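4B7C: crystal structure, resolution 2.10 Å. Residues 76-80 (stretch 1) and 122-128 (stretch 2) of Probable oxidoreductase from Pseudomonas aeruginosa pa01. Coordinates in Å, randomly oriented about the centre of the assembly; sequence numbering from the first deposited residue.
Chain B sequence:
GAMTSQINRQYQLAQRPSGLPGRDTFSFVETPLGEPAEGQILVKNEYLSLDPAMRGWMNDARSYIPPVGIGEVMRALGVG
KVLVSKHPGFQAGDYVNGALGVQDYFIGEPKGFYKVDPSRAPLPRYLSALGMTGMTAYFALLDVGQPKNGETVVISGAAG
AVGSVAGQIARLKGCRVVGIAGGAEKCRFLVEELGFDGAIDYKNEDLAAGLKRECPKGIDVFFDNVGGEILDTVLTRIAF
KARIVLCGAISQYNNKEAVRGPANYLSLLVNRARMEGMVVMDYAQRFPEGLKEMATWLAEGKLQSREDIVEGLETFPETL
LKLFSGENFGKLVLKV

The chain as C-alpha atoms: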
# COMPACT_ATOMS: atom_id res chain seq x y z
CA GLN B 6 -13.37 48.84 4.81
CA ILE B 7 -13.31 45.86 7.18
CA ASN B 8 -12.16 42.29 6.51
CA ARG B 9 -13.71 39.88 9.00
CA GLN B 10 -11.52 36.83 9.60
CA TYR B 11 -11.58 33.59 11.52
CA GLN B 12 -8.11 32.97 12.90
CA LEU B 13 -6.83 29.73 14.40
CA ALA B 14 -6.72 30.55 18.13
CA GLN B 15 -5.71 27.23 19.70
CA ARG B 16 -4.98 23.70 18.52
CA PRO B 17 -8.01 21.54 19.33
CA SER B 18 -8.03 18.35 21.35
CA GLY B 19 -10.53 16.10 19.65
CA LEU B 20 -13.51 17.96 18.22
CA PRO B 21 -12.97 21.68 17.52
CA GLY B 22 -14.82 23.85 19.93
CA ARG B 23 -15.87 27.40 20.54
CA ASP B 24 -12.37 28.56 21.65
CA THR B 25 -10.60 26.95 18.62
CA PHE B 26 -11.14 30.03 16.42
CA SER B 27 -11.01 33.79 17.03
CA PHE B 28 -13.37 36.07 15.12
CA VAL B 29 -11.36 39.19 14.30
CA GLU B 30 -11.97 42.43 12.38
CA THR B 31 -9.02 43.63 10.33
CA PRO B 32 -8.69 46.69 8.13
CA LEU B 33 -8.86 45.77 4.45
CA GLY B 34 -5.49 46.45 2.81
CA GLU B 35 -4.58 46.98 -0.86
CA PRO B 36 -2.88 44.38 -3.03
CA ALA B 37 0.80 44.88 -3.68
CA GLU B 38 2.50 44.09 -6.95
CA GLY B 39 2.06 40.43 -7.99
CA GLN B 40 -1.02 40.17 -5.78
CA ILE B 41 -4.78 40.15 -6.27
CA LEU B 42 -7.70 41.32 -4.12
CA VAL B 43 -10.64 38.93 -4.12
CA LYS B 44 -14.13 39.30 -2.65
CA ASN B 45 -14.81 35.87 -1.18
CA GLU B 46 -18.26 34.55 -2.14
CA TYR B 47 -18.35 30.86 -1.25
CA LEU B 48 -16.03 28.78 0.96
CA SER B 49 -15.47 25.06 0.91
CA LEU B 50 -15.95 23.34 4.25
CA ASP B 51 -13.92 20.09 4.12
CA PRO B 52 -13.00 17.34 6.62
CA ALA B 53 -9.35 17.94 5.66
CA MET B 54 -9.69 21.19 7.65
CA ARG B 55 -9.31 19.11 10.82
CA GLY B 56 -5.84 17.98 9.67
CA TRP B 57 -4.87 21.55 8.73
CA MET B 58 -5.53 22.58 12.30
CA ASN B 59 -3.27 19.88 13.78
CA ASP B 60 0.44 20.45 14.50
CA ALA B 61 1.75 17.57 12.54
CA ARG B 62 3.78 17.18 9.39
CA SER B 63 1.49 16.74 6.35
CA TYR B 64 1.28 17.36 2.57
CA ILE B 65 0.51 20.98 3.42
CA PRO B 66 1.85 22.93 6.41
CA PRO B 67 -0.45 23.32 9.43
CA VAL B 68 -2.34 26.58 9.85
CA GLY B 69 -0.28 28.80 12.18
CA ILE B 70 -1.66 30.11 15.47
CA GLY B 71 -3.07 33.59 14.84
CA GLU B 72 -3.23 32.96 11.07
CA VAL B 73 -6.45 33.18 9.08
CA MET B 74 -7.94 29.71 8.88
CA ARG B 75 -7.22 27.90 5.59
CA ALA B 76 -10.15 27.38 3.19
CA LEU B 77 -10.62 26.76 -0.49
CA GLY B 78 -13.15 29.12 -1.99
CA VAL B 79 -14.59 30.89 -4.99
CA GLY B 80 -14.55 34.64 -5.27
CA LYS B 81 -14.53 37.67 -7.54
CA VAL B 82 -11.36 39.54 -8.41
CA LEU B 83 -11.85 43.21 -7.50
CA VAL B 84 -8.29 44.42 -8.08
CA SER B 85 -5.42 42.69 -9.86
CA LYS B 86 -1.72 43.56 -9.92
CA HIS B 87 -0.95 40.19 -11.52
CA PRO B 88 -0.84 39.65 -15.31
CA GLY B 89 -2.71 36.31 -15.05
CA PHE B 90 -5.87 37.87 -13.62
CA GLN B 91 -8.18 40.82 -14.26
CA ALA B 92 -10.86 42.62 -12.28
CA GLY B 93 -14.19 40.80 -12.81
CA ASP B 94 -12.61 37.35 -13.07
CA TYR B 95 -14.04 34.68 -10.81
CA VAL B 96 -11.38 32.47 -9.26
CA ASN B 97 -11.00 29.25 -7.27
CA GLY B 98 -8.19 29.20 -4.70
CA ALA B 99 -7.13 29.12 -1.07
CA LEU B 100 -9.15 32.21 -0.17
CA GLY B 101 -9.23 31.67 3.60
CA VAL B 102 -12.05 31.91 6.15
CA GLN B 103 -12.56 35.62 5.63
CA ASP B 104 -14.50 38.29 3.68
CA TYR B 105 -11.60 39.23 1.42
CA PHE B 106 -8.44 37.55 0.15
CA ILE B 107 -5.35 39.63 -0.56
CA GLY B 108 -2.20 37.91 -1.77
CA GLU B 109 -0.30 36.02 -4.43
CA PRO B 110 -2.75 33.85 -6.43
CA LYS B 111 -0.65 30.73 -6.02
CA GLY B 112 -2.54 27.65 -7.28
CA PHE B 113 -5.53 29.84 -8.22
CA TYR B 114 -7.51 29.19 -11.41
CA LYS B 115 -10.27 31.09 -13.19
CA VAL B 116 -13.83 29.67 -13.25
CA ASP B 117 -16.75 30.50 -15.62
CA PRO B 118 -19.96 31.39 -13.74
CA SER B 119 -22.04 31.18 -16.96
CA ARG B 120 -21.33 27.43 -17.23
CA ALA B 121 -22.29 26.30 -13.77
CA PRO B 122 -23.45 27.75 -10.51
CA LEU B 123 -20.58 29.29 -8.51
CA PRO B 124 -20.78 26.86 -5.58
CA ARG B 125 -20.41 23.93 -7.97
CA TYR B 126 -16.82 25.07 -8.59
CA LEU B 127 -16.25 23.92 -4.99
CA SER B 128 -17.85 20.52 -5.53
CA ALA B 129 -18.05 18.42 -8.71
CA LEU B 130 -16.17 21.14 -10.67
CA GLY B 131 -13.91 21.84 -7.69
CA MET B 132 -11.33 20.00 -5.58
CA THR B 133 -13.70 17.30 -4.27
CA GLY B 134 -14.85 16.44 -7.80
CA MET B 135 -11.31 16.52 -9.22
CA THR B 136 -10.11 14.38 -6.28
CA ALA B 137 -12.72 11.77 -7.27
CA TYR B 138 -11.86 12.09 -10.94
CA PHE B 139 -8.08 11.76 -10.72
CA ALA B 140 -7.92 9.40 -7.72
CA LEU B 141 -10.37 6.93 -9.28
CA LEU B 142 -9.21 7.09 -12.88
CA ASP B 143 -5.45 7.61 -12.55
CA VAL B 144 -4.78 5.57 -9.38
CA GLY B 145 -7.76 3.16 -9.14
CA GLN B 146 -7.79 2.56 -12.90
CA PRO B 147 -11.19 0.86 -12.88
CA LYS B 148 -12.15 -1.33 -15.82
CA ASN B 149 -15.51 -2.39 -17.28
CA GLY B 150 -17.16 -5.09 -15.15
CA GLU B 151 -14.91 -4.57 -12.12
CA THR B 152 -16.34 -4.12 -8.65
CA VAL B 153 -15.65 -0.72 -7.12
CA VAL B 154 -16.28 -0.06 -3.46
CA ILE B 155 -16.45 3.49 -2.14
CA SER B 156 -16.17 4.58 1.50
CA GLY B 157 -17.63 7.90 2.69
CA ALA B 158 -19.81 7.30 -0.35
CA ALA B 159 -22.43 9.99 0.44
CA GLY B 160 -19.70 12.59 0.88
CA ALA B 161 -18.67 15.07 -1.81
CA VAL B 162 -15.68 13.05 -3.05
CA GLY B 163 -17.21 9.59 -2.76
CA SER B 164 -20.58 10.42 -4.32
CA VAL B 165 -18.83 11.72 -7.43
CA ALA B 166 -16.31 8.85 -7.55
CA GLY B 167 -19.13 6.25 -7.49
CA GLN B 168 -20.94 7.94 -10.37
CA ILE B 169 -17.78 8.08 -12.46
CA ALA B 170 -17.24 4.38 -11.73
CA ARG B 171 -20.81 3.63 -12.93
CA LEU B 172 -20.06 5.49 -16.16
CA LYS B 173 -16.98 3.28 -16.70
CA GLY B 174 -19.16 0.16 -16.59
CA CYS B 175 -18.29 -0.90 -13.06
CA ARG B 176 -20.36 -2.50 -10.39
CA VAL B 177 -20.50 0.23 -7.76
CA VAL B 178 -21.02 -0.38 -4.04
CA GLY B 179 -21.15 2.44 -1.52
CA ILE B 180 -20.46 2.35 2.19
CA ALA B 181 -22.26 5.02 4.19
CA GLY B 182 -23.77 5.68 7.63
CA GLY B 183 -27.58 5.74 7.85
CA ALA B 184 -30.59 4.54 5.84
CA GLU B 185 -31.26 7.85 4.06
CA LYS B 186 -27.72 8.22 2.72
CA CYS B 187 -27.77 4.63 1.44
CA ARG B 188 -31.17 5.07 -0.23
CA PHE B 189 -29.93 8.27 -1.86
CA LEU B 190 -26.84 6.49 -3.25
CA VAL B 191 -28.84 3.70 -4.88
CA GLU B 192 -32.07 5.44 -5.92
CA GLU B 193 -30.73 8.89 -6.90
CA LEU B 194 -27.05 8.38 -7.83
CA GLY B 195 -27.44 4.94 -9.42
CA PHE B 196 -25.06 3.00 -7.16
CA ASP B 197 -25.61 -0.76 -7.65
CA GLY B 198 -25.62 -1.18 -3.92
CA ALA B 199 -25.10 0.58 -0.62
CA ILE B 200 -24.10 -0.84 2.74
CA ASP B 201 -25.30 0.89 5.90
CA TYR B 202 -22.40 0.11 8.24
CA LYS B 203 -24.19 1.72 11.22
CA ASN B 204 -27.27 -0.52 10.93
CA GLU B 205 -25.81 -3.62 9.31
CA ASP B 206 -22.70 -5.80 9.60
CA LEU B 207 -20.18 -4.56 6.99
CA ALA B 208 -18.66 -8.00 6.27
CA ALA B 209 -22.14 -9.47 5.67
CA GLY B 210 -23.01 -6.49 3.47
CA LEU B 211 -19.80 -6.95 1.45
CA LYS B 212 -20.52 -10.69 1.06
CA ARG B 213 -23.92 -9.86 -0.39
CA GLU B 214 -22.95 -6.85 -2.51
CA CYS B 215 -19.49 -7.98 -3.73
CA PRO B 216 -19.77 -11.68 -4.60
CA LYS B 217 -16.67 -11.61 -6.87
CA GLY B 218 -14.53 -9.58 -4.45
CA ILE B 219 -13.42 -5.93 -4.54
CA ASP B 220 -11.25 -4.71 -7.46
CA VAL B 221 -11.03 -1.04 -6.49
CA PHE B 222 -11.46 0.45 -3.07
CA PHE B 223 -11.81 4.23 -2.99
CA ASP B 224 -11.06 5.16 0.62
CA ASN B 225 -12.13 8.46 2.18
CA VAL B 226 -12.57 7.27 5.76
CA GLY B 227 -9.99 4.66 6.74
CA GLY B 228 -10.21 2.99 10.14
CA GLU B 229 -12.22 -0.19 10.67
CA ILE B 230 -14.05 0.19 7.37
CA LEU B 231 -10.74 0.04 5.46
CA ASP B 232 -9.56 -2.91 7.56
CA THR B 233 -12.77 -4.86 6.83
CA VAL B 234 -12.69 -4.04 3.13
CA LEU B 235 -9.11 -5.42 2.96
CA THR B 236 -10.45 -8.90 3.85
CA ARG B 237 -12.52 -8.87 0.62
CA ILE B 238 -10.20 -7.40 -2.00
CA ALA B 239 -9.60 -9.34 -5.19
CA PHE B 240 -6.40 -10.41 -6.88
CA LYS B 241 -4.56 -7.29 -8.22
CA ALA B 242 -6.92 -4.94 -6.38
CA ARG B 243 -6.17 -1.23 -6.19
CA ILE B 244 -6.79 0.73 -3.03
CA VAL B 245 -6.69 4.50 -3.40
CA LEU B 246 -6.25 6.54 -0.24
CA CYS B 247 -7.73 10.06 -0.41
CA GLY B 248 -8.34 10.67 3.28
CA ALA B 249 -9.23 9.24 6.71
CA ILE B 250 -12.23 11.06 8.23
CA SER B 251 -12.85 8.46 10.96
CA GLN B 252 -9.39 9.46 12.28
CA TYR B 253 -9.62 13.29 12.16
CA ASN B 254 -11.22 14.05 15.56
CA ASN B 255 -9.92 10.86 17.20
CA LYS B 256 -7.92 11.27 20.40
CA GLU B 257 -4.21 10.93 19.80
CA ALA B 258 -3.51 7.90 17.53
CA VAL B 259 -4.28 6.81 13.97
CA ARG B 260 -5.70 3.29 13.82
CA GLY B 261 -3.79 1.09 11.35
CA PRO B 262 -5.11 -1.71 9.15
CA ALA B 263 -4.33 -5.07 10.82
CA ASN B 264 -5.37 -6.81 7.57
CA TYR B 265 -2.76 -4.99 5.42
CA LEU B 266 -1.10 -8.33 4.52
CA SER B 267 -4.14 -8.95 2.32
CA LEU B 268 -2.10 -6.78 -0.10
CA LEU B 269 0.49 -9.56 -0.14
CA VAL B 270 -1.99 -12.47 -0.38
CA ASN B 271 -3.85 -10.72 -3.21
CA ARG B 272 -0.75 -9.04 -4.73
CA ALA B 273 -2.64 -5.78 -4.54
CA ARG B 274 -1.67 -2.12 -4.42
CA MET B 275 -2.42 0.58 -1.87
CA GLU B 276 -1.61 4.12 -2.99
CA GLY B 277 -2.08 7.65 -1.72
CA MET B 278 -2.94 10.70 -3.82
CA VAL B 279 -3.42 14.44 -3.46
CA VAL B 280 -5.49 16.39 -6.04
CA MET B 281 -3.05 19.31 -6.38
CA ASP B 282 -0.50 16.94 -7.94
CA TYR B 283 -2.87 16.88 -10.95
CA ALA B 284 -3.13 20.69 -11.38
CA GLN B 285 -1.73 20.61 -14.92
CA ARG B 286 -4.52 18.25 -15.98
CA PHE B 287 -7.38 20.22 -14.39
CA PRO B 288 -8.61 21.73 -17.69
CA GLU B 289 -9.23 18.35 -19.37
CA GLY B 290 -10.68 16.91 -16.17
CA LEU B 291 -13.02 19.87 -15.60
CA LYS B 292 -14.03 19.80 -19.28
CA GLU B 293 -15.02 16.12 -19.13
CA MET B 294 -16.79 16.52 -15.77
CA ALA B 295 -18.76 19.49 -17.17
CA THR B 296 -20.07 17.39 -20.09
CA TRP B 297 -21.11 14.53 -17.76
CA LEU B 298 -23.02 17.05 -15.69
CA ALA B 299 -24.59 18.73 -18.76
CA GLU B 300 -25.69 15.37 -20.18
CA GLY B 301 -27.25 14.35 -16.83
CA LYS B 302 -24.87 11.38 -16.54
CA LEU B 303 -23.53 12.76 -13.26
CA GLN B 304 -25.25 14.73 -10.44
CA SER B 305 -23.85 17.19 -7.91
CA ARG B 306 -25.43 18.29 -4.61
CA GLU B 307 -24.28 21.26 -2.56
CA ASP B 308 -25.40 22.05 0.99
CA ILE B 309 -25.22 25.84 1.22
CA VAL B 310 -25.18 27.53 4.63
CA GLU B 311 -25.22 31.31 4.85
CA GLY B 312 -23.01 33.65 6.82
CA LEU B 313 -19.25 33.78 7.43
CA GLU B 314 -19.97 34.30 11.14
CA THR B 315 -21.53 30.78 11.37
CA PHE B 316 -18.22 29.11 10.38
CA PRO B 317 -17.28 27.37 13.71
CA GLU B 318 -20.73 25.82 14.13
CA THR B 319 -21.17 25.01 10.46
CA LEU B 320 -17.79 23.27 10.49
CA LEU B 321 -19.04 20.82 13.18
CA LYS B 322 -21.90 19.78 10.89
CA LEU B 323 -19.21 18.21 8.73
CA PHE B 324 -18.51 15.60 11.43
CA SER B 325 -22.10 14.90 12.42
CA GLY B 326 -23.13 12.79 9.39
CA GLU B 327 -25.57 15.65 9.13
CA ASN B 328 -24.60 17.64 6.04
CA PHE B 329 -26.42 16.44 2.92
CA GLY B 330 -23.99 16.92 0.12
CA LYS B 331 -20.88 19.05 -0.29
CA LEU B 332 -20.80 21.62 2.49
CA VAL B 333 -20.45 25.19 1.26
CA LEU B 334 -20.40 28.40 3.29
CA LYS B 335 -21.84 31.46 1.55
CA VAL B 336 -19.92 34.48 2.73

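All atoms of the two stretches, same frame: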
# COMPACT_ATOMS: atom_id res chain seq x y z
N ALA B 76 -8.93 27.85 3.86
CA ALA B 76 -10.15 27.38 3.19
C ALA B 76 -10.06 27.61 1.69
O ALA B 76 -9.66 28.68 1.25
CB ALA B 76 -11.37 28.11 3.73
N LEU B 77 -10.43 26.60 0.93
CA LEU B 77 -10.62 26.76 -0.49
C LEU B 77 -11.93 27.51 -0.70
O LEU B 77 -12.89 27.35 0.06
CB LEU B 77 -10.67 25.41 -1.22
CG LEU B 77 -9.36 24.59 -1.21
CD1 LEU B 77 -9.61 23.20 -1.77
CD2 LEU B 77 -8.22 25.27 -1.95
N GLY B 78 -11.96 28.34 -1.72
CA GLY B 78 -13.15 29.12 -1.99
C GLY B 78 -13.24 29.61 -3.41
O GLY B 78 -12.28 29.49 -4.18
N VAL B 79 -14.40 30.18 -3.74
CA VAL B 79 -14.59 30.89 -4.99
C VAL B 79 -14.93 32.33 -4.68
O VAL B 79 -15.69 32.64 -3.76
CB VAL B 79 -15.70 30.29 -5.88
CG1 VAL B 79 -15.14 29.10 -6.65
CG2 VAL B 79 -16.91 29.88 -5.07
N GLY B 80 -14.35 33.21 -5.47
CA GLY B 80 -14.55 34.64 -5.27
C GLY B 80 -14.34 35.45 -6.53
O GLY B 80 -13.88 34.93 -7.55
N PRO B 122 -23.35 26.91 -11.69
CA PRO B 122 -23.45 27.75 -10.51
C PRO B 122 -22.12 27.83 -9.74
O PRO B 122 -21.37 26.85 -9.70
CB PRO B 122 -24.50 27.06 -9.66
CG PRO B 122 -25.05 25.93 -10.45
CD PRO B 122 -24.16 25.68 -11.61
N LEU B 123 -21.85 29.00 -9.18
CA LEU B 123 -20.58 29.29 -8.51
C LEU B 123 -20.19 28.24 -7.47
O LEU B 123 -19.06 27.81 -7.47
CB LEU B 123 -20.59 30.67 -7.87
CG LEU B 123 -20.11 31.84 -8.73
CD1 LEU B 123 -19.95 33.07 -7.83
CD2 LEU B 123 -18.75 31.51 -9.35
N PRO B 124 -21.14 27.83 -6.60
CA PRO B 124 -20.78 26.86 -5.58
C PRO B 124 -20.35 25.51 -6.12
O PRO B 124 -19.63 24.79 -5.45
CB PRO B 124 -22.08 26.69 -4.79
CG PRO B 124 -22.87 27.91 -5.06
CD PRO B 124 -22.54 28.25 -6.48
N ARG B 125 -20.78 25.19 -7.35
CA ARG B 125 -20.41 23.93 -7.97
C ARG B 125 -18.90 23.85 -8.31
O ARG B 125 -18.34 22.77 -8.46
CB ARG B 125 -21.23 23.66 -9.23
CG ARG B 125 -21.00 22.26 -9.77
CD ARG B 125 -22.26 21.57 -10.24
NE ARG B 125 -23.36 21.67 -9.29
CZ ARG B 125 -24.64 21.82 -9.61
NH1 ARG B 125 -25.02 21.92 -10.89
NH2 ARG B 125 -25.55 21.90 -8.65
N TYR B 126 -18.27 25.01 -8.41
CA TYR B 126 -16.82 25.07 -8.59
C TYR B 126 -16.06 24.77 -7.29
O TYR B 126 -14.84 24.85 -7.23
CB TYR B 126 -16.39 26.44 -9.14
CG TYR B 126 -16.74 26.58 -10.60
CD1 TYR B 126 -16.04 25.88 -11.57
CD2 TYR B 126 -17.78 27.40 -11.01
CE1 TYR B 126 -16.36 25.99 -12.91
CE2 TYR B 126 -18.10 27.53 -12.34
CZ TYR B 126 -17.40 26.82 -13.30
OH TYR B 126 -17.74 26.98 -14.63
N LEU B 127 -16.82 24.44 -6.24
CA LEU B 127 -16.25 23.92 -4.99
C LEU B 127 -16.59 22.46 -4.78
O LEU B 127 -16.18 21.87 -3.78
CB LEU B 127 -16.75 24.72 -3.80
CG LEU B 127 -16.32 26.17 -3.76
CD1 LEU B 127 -16.95 26.81 -2.53
CD2 LEU B 127 -14.81 26.25 -3.74
N SER B 128 -17.39 21.89 -5.67
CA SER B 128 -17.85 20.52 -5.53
C SER B 128 -17.41 19.69 -6.73
O SER B 128 -16.22 19.44 -6.90
CB SER B 128 -19.36 20.43 -5.29
OG SER B 128 -20.09 20.98 -6.35

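What holds the strand of stretch 1 against the 3-10 segment of stretch 2? Packing does the work, for no hydrogen bond crosses between them. The contact is small, burying 227 Å² over both sides, and it centres on Val79, which has the largest covered area, followed by Leu127 and then Leu123.

How does Val79 engage three residues at once? Its CA-to-CB bond points toward the 3-10 segment, and with chi1 in the m well both methyls face the segment. Val79 CG1 lies 3.9 Å from Tyr126 CB and 4.1 Å from Leu127 CD2; Val79 CG2 stands 4.0 Å from Leu127 CG and 3.8 Å from Leu123 O. The last is a methyl resting against a carbonyl oxygen. That oxygen already accepts a hydrogen bond within its own stretch, from Tyr126 N to Leu123 O at 3.1 Å, so the valine covers a backbone group whose polar needs are met locally.

What does Leu127 add? It points toward the strand in the mt rotamer and lays a methyl along the backbone: Leu127 CD2 is 3.7 Å from Gly78 C and 4.0 Å from Val79 N. A more distant approach, 4.4 Å from Leu127 CD2 to Leu77 C, extends the same contact. Gly78 has no side chain, and the leucine packs on its main chain directly.

Why do Leu123 and Tyr126 contribute less than their size might suggest? Leu123 points toward the strand, but the nearest approach of its side chain to the strand is 4.7 Å, from Leu123 CB to Val79 CG2, and its closest contact is made by its carbonyl oxygen. Tyr126 also starts toward the strand, yet the end of its side chain leads away; it meets Val79 through CB, and its hydroxyl is hydrogen-bonded elsewhere in the structure.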